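Local coordinates for protein nonribosomal peptide synthase (PDB 5JJP) that probably activates an aliphatic beta-amino acid by ATP-dependent adenylation, as an ANL-type adenylation enzyme of nonribosomal peptide assembly, at residues Y34-A38 / A239-G245; Y72-D77 / A103-L107. One frame throughout, in Å; residues are numbered along the deposited sequence.

Contact 1: residues Y34-A38 / A239-G245; sequences YLLAA and ALTLASG
L35 reaches from helix 31-37 onto the last turns of helix 232-243, where A239 and A243 line the surface it meets. With CG set anti to the carbonyl carbon (chi1 -62°), the side chain runs along the neighbouring helix: CB and CG lead to two methyls, of which CD1 lies 3.6 Å from A239 CB. The other methyl, CD2, rests on the A239 carbonyl O and on A243 CB, with 4.0 Å to the latter. Beside it, CE2 of the Y34 ring also touches A243 CB, while the Y34 hydroxyl bonds to R212 of helix 201-212. Further along, A38 CB packs 3.5 Å from A243 O and against G245 CA, where a Schellman motif with positive phi ends the helix. No direct hydrogen bond joins the segments. L35 O and L242 O come within 3.3 Å of each other, and one water donates to both; L242 O is also bonded by the Y62 hydroxyl. A second water donates to Y34 O and to A243 O, 2.7 Å from the latter, and accepts from A38 N. The small A243 side chain suits the close backbone approach at L35, and bridging waters donate to carbonyl pairs unable to bond each other.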
ATOM      1  N   TYR A  34      12.015  -3.343  -8.242  1.00 17.21           N
ATOM      2  CA  TYR A  34      11.720  -4.360  -7.239  1.00 15.18           C
ATOM      3  C   TYR A  34      10.360  -4.994  -7.513  1.00 13.38           C
ATOM      4  O   TYR A  34      10.225  -6.209  -7.438  1.00 12.18           O
ATOM      5  CB  TYR A  34      11.850  -3.854  -5.776  1.00 14.16           C
ATOM      6  CG  TYR A  34      11.690  -5.005  -4.812  1.00 14.09           C
ATOM      7  CD1 TYR A  34      12.747  -5.858  -4.553  1.00 13.88           C
ATOM      8  CD2 TYR A  34      10.462  -5.286  -4.208  1.00 14.17           C
ATOM      9  CE1 TYR A  34      12.600  -6.931  -3.685  1.00 14.00           C
ATOM     10  CE2 TYR A  34      10.296  -6.346  -3.314  1.00 13.65           C
ATOM     11  CZ  TYR A  34      11.366  -7.182  -3.072  1.00 13.65           C
ATOM     12  OH  TYR A  34      11.247  -8.244  -2.219  1.00 12.83           O
ATOM     13  N   LEU A  35       9.351  -4.188  -7.798  1.00 13.36           N
ATOM     14  CA  LEU A  35       8.004  -4.735  -7.896  1.00 13.75           C
ATOM     15  C   LEU A  35       7.858  -5.681  -9.094  1.00 15.19           C
ATOM     16  O   LEU A  35       6.982  -6.505  -9.088  1.00 13.11           O
ATOM     17  CB  LEU A  35       6.953  -3.645  -7.979  1.00 14.38           C
ATOM     18  CG  LEU A  35       6.848  -2.701  -6.761  1.00 15.52           C
ATOM     19  CD1 LEU A  35       5.610  -1.835  -6.892  1.00 16.06           C
ATOM     20  CD2 LEU A  35       6.816  -3.442  -5.446  1.00 16.11           C
ATOM     21  N   LEU A  36       8.726  -5.541 -10.103  1.00 15.98           N
ATOM     22  CA  LEU A  36       8.594  -6.278 -11.344  1.00 17.46           C
ATOM     23  C   LEU A  36       9.628  -7.369 -11.512  1.00 17.22           C
ATOM     24  O   LEU A  36       9.540  -8.101 -12.465  1.00 15.79           O
ATOM     25  CB  LEU A  36       8.659  -5.319 -12.556  1.00 17.36           C
ATOM     26  CG  LEU A  36       7.376  -4.510 -12.633  1.00 19.53           C
ATOM     27  CD1 LEU A  36       7.585  -3.377 -13.554  1.00 22.24           C
ATOM     28  CD2 LEU A  36       6.231  -5.338 -13.145  1.00 21.03           C
ATOM     29  N   ALA A  37      10.537  -7.507 -10.556  1.00 17.10           N
ATOM     30  CA  ALA A  37      11.585  -8.487 -10.686  1.00 17.29           C
ATOM     31  C   ALA A  37      11.076  -9.932 -10.770  1.00 17.05           C
ATOM     32  O   ALA A  37      11.384 -10.618 -11.711  1.00 17.62           O
ATOM     33  CB  ALA A  37      12.579  -8.357  -9.556  1.00 17.67           C
ATOM     34  N   ALA A  38      10.222 -10.348  -9.852  1.00 18.35           N
ATOM     35  CA  ALA A  38       9.692 -11.713  -9.877  1.00 19.56           C
ATOM     36  C   ALA A  38       8.974 -12.043 -11.177  1.00 20.15           C
ATOM     37  O   ALA A  38       9.037 -13.180 -11.662  1.00 20.20           O
ATOM     38  CB  ALA A  38       8.756 -11.979  -8.698  1.00 18.98           C
ATOM     39  N   ALA A 239       1.125  -3.633  -4.947  1.00 12.58           N
ATOM     40  CA  ALA A 239       2.616  -3.708  -4.984  1.00 12.83           C
ATOM     41  C   ALA A 239       3.130  -5.017  -4.479  1.00 12.33           C
ATOM     42  O   ALA A 239       3.991  -5.617  -5.074  1.00 12.24           O
ATOM     43  CB  ALA A 239       3.264  -2.579  -4.204  1.00 12.48           C
ATOM     44  N   LEU A 240       2.575  -5.466  -3.374  1.00 13.13           N
ATOM     45  CA  LEU A 240       3.050  -6.690  -2.801  1.00 14.03           C
ATOM     46  C   LEU A 240       2.667  -7.880  -3.713  1.00 14.29           C
ATOM     47  O   LEU A 240       3.425  -8.816  -3.841  1.00 15.34           O
ATOM     48  CB  LEU A 240       2.483  -6.870  -1.411  1.00 14.51           C
ATOM     49  CG  LEU A 240       2.799  -8.220  -0.760  1.00 15.09           C
ATOM     50  CD1 LEU A 240       4.291  -8.408  -0.528  1.00 15.65           C
ATOM     51  CD2 LEU A 240       2.016  -8.389   0.518  1.00 15.44           C
ATOM     52  N   THR A 241       1.474  -7.825  -4.300  1.00 13.62           N
ATOM     53  CA  THR A 241       0.993  -8.856  -5.154  1.00 13.21           C
ATOM     54  C   THR A 241       1.948  -9.006  -6.368  1.00 13.19           C
ATOM     55  O   THR A 241       2.340 -10.108  -6.710  1.00 12.19           O
ATOM     56  CB  THR A 241      -0.429  -8.553  -5.631  1.00 13.89           C
ATOM     57  OG1 THR A 241      -1.340  -8.571  -4.522  1.00 12.62           O
ATOM     58  CG2 THR A 241      -0.875  -9.600  -6.712  1.00 13.83           C
ATOM     59  N   LEU A 242       2.289  -7.885  -7.003  1.00 12.80           N
ATOM     60  CA  LEU A 242       3.183  -7.877  -8.124  1.00 12.96           C
ATOM     61  C   LEU A 242       4.559  -8.342  -7.722  1.00 13.70           C
ATOM     62  O   LEU A 242       5.180  -9.158  -8.428  1.00 13.43           O
ATOM     63  CB  LEU A 242       3.280  -6.473  -8.750  1.00 13.15           C
ATOM     64  CG  LEU A 242       2.042  -5.942  -9.450  1.00 13.72           C
ATOM     65  CD1 LEU A 242       2.237  -4.517  -9.844  1.00 13.58           C
ATOM     66  CD2 LEU A 242       1.768  -6.768 -10.697  1.00 14.75           C
ATOM     67  N   ALA A 243       5.060  -7.787  -6.617  1.00 13.20           N
ATOM     68  CA  ALA A 243       6.375  -8.151  -6.111  1.00 13.30           C
ATOM     69  C   ALA A 243       6.491  -9.651  -5.886  1.00 13.49           C
ATOM     70  O   ALA A 243       7.607 -10.226  -5.935  1.00 13.66           O
ATOM     71  CB  ALA A 243       6.694  -7.398  -4.827  1.00 12.30           C
ATOM     72  N   SER A 244       5.378 -10.276  -5.550  1.00 13.33           N
ATOM     73  CA  SER A 244       5.360 -11.708  -5.249  1.00 13.52           C
ATOM     74  C   SER A 244       5.114 -12.523  -6.497  1.00 13.55           C
ATOM     75  O   SER A 244       5.151 -13.745  -6.456  1.00 14.06           O
ATOM     76  CB  SER A 244       4.272 -12.033  -4.245  1.00 15.58           C
ATOM     77  OG  SER A 244       4.412 -11.315  -3.049  1.00 15.47           O
ATOM     78  N   GLY A 245       4.921 -11.843  -7.628  1.00 15.19           N
ATOM     79  CA  GLY A 245       4.838 -12.460  -8.938  1.00 15.02           C
ATOM     80  C   GLY A 245       3.455 -12.992  -9.174  1.00 16.88           C
ATOM     81  O   GLY A 245       3.305 -13.903 -10.017  1.00 17.23           O
TER
HETATM   82  O   HOH W   1       9.719  -8.998  -7.156  1.00 18.17           O
HETATM   83  O   HOH W   2       7.091  -8.925 -10.156  1.00  7.52           O

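Contact 2: residues Y72-D77 / A103-L107; sequences YAAELD and ACFSL
L107 CD1 lies against helix 62-77, 3.4 Å from the backbone A73 O and 3.6 Å from L76 CB. Its sister methyl CD2 meets D77, 4.0 Å from OD1, and the two side chains pass each other at a slant. Extension of L107 from its helix, with CG anti to the carbonyl carbon and chi2 at 180°, carries the fork of methyls into this position near the end of helix 95-107. One turn earlier, A103 presents its CB to three residues: it touches Y72 CB at 3.8 Å and A73 CB at 3.9 Å, and L76 CD1 closes over it more loosely. A73 CB also meets the hydroxyl of S106, 3.7 Å from OG.

Behind this first layer, S106 OG turns back on its own helix and donates to A103 O at 2.6 Å, a carbonyl that also accepts from L107 N. The hydroxyl that borders the A73 methyl is therefore held by its own backbone. The Y72 side chain leads away from 103-107 but still touches A99, one turn earlier on helix 95-107, and V160, and its OH bonds to G156 O. L76 likewise packs on V160 of strand 159-162, and D77 OD1 forms a salt bridge with R171. The segment axes approach to 9.1 Å and cross at -57°; A73 and A103 have the nearest CA atoms across the contact.

No hydrogen bond joins the two segments. Their union rests mainly on van der Waals packing of alanine and leucine, with polar groups at its border bonded elsewhere: S106 to its own helix, D77 to R171. The D77 carboxylate, exposed and salt-bridged to R171, is probably ionised, and it meets the L107 methyl by van der Waals contact.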
ATOM      1  N   TYR A  72       4.611   5.266 -20.897  1.00 15.93           N
ATOM      2  CA  TYR A  72       4.149   6.380 -20.121  1.00 14.96           C
ATOM      3  C   TYR A  72       5.327   7.222 -19.662  1.00 17.22           C
ATOM      4  O   TYR A  72       5.257   8.441 -19.645  1.00 16.11           O
ATOM      5  CB  TYR A  72       3.346   5.891 -18.915  1.00 14.32           C
ATOM      6  CG  TYR A  72       1.896   5.491 -19.163  1.00 14.22           C
ATOM      7  CD1 TYR A  72       1.344   5.448 -20.465  1.00 14.57           C
ATOM      8  CD2 TYR A  72       1.107   5.122 -18.128  1.00 12.85           C
ATOM      9  CE1 TYR A  72       0.020   5.078 -20.687  1.00 14.42           C
ATOM     10  CE2 TYR A  72      -0.190   4.719 -18.343  1.00 14.32           C
ATOM     11  CZ  TYR A  72      -0.741   4.687 -19.630  1.00 14.19           C
ATOM     12  OH  TYR A  72      -2.064   4.359 -19.773  1.00 13.62           O
ATOM     13  N   ALA A  73       6.368   6.539 -19.179  1.00 20.08           N
ATOM     14  CA  ALA A  73       7.565   7.204 -18.615  1.00 19.27           C
ATOM     15  C   ALA A  73       8.249   8.062 -19.639  1.00 19.88           C
ATOM     16  O   ALA A  73       8.607   9.200 -19.352  1.00 19.14           O
ATOM     17  CB  ALA A  73       8.545   6.179 -18.056  1.00 19.53           C
ATOM     18  N   ALA A  74       8.410   7.534 -20.855  1.00 20.53           N
ATOM     19  CA  ALA A  74       8.990   8.315 -21.961  1.00 21.95           C
ATOM     20  C   ALA A  74       8.209   9.625 -22.221  1.00 24.29           C
ATOM     21  O   ALA A  74       8.806  10.691 -22.319  1.00 23.38           O
ATOM     22  CB  ALA A  74       9.046   7.475 -23.237  1.00 21.63           C
ATOM     23  N   GLU A  75       6.877   9.540 -22.290  1.00 25.18           N
ATOM     24  CA  GLU A  75       6.047  10.728 -22.536  1.00 26.24           C
ATOM     25  C   GLU A  75       6.063  11.689 -21.321  1.00 25.24           C
ATOM     26  O   GLU A  75       6.197  12.891 -21.496  1.00 26.15           O
ATOM     27  CB  GLU A  75       4.633  10.320 -22.897  1.00 27.87           C
ATOM     28  CG  GLU A  75       4.512   9.703 -24.278  1.00 33.91           C
ATOM     29  CD  GLU A  75       3.162   8.999 -24.489  1.00 45.38           C
ATOM     30  OE1 GLU A  75       2.362   9.512 -25.340  1.00 48.34           O
ATOM     31  OE2 GLU A  75       2.890   7.936 -23.811  1.00 45.58           O
ATOM     32  N   LEU A  76       6.008  11.152 -20.098  1.00 21.04           N
ATOM     33  CA  LEU A  76       6.065  12.004 -18.946  1.00 20.45           C
ATOM     34  C   LEU A  76       7.417  12.699 -18.870  1.00 21.27           C
ATOM     35  O   LEU A  76       7.469  13.852 -18.456  1.00 20.93           O
ATOM     36  CB  LEU A  76       5.784  11.254 -17.650  1.00 19.96           C
ATOM     37  CG  LEU A  76       4.331  10.819 -17.482  1.00 19.75           C
ATOM     38  CD1 LEU A  76       4.204   9.847 -16.334  1.00 20.45           C
ATOM     39  CD2 LEU A  76       3.439  11.994 -17.236  1.00 20.76           C
ATOM     40  N   ASP A  77       8.489  12.009 -19.272  1.00 20.99           N
ATOM     41  CA  ASP A  77       9.821  12.573 -19.151  1.00 22.08           C
ATOM     42  C   ASP A  77      10.006  13.744 -20.117  1.00 22.84           C
ATOM     43  O   ASP A  77      10.871  14.605 -19.875  1.00 23.63           O
ATOM     44  CB  ASP A  77      10.898  11.525 -19.396  1.00 22.55           C
ATOM     45  CG  ASP A  77      12.285  11.963 -18.922  1.00 21.48           C
ATOM     46  OD1 ASP A  77      12.449  12.550 -17.867  1.00 20.95           O
ATOM     47  OD2 ASP A  77      13.253  11.674 -19.612  1.00 22.80           O
ATOM     48  N   ALA A 103       5.540   4.326 -13.800  1.00 13.32           N
ATOM     49  CA  ALA A 103       6.287   5.282 -14.585  1.00 13.92           C
ATOM     50  C   ALA A 103       6.815   6.389 -13.642  1.00 14.63           C
ATOM     51  O   ALA A 103       7.990   6.725 -13.685  1.00 15.08           O
ATOM     52  CB  ALA A 103       5.420   5.882 -15.674  1.00 14.32           C
ATOM     53  N   CYS A 104       5.966   6.891 -12.748  1.00 14.03           N
ATOM     54  CA  CYS A 104       6.419   7.902 -11.783  1.00 13.92           C
ATOM     55  C   CYS A 104       7.597   7.403 -10.931  1.00 14.80           C
ATOM     56  O   CYS A 104       8.553   8.154 -10.716  1.00 12.86           O
ATOM     57  CB  CYS A 104       5.283   8.344 -10.862  1.00 13.43           C
ATOM     58  SG  CYS A 104       3.943   9.245 -11.714  1.00 12.32           S
ATOM     59  N   PHE A 105       7.497   6.167 -10.424  1.00 14.67           N
ATOM     60  CA  PHE A 105       8.617   5.590  -9.673  1.00 14.56           C
ATOM     61  C   PHE A 105       9.908   5.662 -10.476  1.00 15.43           C
ATOM     62  O   PHE A 105      10.953   6.040  -9.905  1.00 15.81           O
ATOM     63  CB  PHE A 105       8.421   4.117  -9.346  1.00 13.57           C
ATOM     64  CG  PHE A 105       7.374   3.816  -8.291  1.00 13.61           C
ATOM     65  CD1 PHE A 105       7.087   4.698  -7.262  1.00 13.87           C
ATOM     66  CD2 PHE A 105       6.742   2.573  -8.300  1.00 12.75           C
ATOM     67  CE1 PHE A 105       6.208   4.356  -6.268  1.00 14.41           C
ATOM     68  CE2 PHE A 105       5.844   2.239  -7.321  1.00 12.77           C
ATOM     69  CZ  PHE A 105       5.572   3.113  -6.297  1.00 13.05           C
ATOM     70  N   SER A 106       9.856   5.256 -11.747  1.00 14.64           N
ATOM     71  CA  SER A 106      11.055   5.161 -12.603  1.00 15.69           C
ATOM     72  C   SER A 106      11.697   6.532 -12.841  1.00 15.65           C
ATOM     73  O   SER A 106      12.930   6.628 -12.972  1.00 19.21           O
ATOM     74  CB  SER A 106      10.766   4.453 -13.943  1.00 16.04           C
ATOM     75  OG  SER A 106       9.930   5.275 -14.753  1.00 17.35           O
ATOM     76  N   LEU A 107      10.888   7.580 -12.897  1.00 15.24           N
ATOM     77  CA  LEU A 107      11.331   8.965 -13.154  1.00 14.06           C
ATOM     78  C   LEU A 107      11.668   9.688 -11.856  1.00 14.32           C
ATOM     79  O   LEU A 107      12.181  10.765 -11.887  1.00 15.97           O
ATOM     80  CB  LEU A 107      10.209   9.726 -13.876  1.00 14.61           C
ATOM     81  CG  LEU A 107       9.886   9.215 -15.310  1.00 15.00           C
ATOM     82  CD1 LEU A 107       8.780   9.983 -16.011  1.00 15.40           C
ATOM     83  CD2 LEU A 107      11.150   9.223 -16.170  1.00 15.18           C
TER

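Contacts 1 and 2 lie with their centres about 19 Å apart, and helix 95-107 links them. F105 points from this helix toward helix 31-37, where its CE2 lies 4.1 Å from L35 CD1, the methyl that contact 1 sets on A239; the neighbouring residues A103, S106 and L107 serve contact 2. Helix 62-77 also reaches both, since Y62 and L65 near its start meet L242 of contact 1 while its last turns form contact 2. In sequence, contact 2 is nested inside the loop closed by contact 1. Contact 1 sits deeper, about 13 Å from the chain centre against about 20 Å, and both mainly join helices, within the AMP-binding family region.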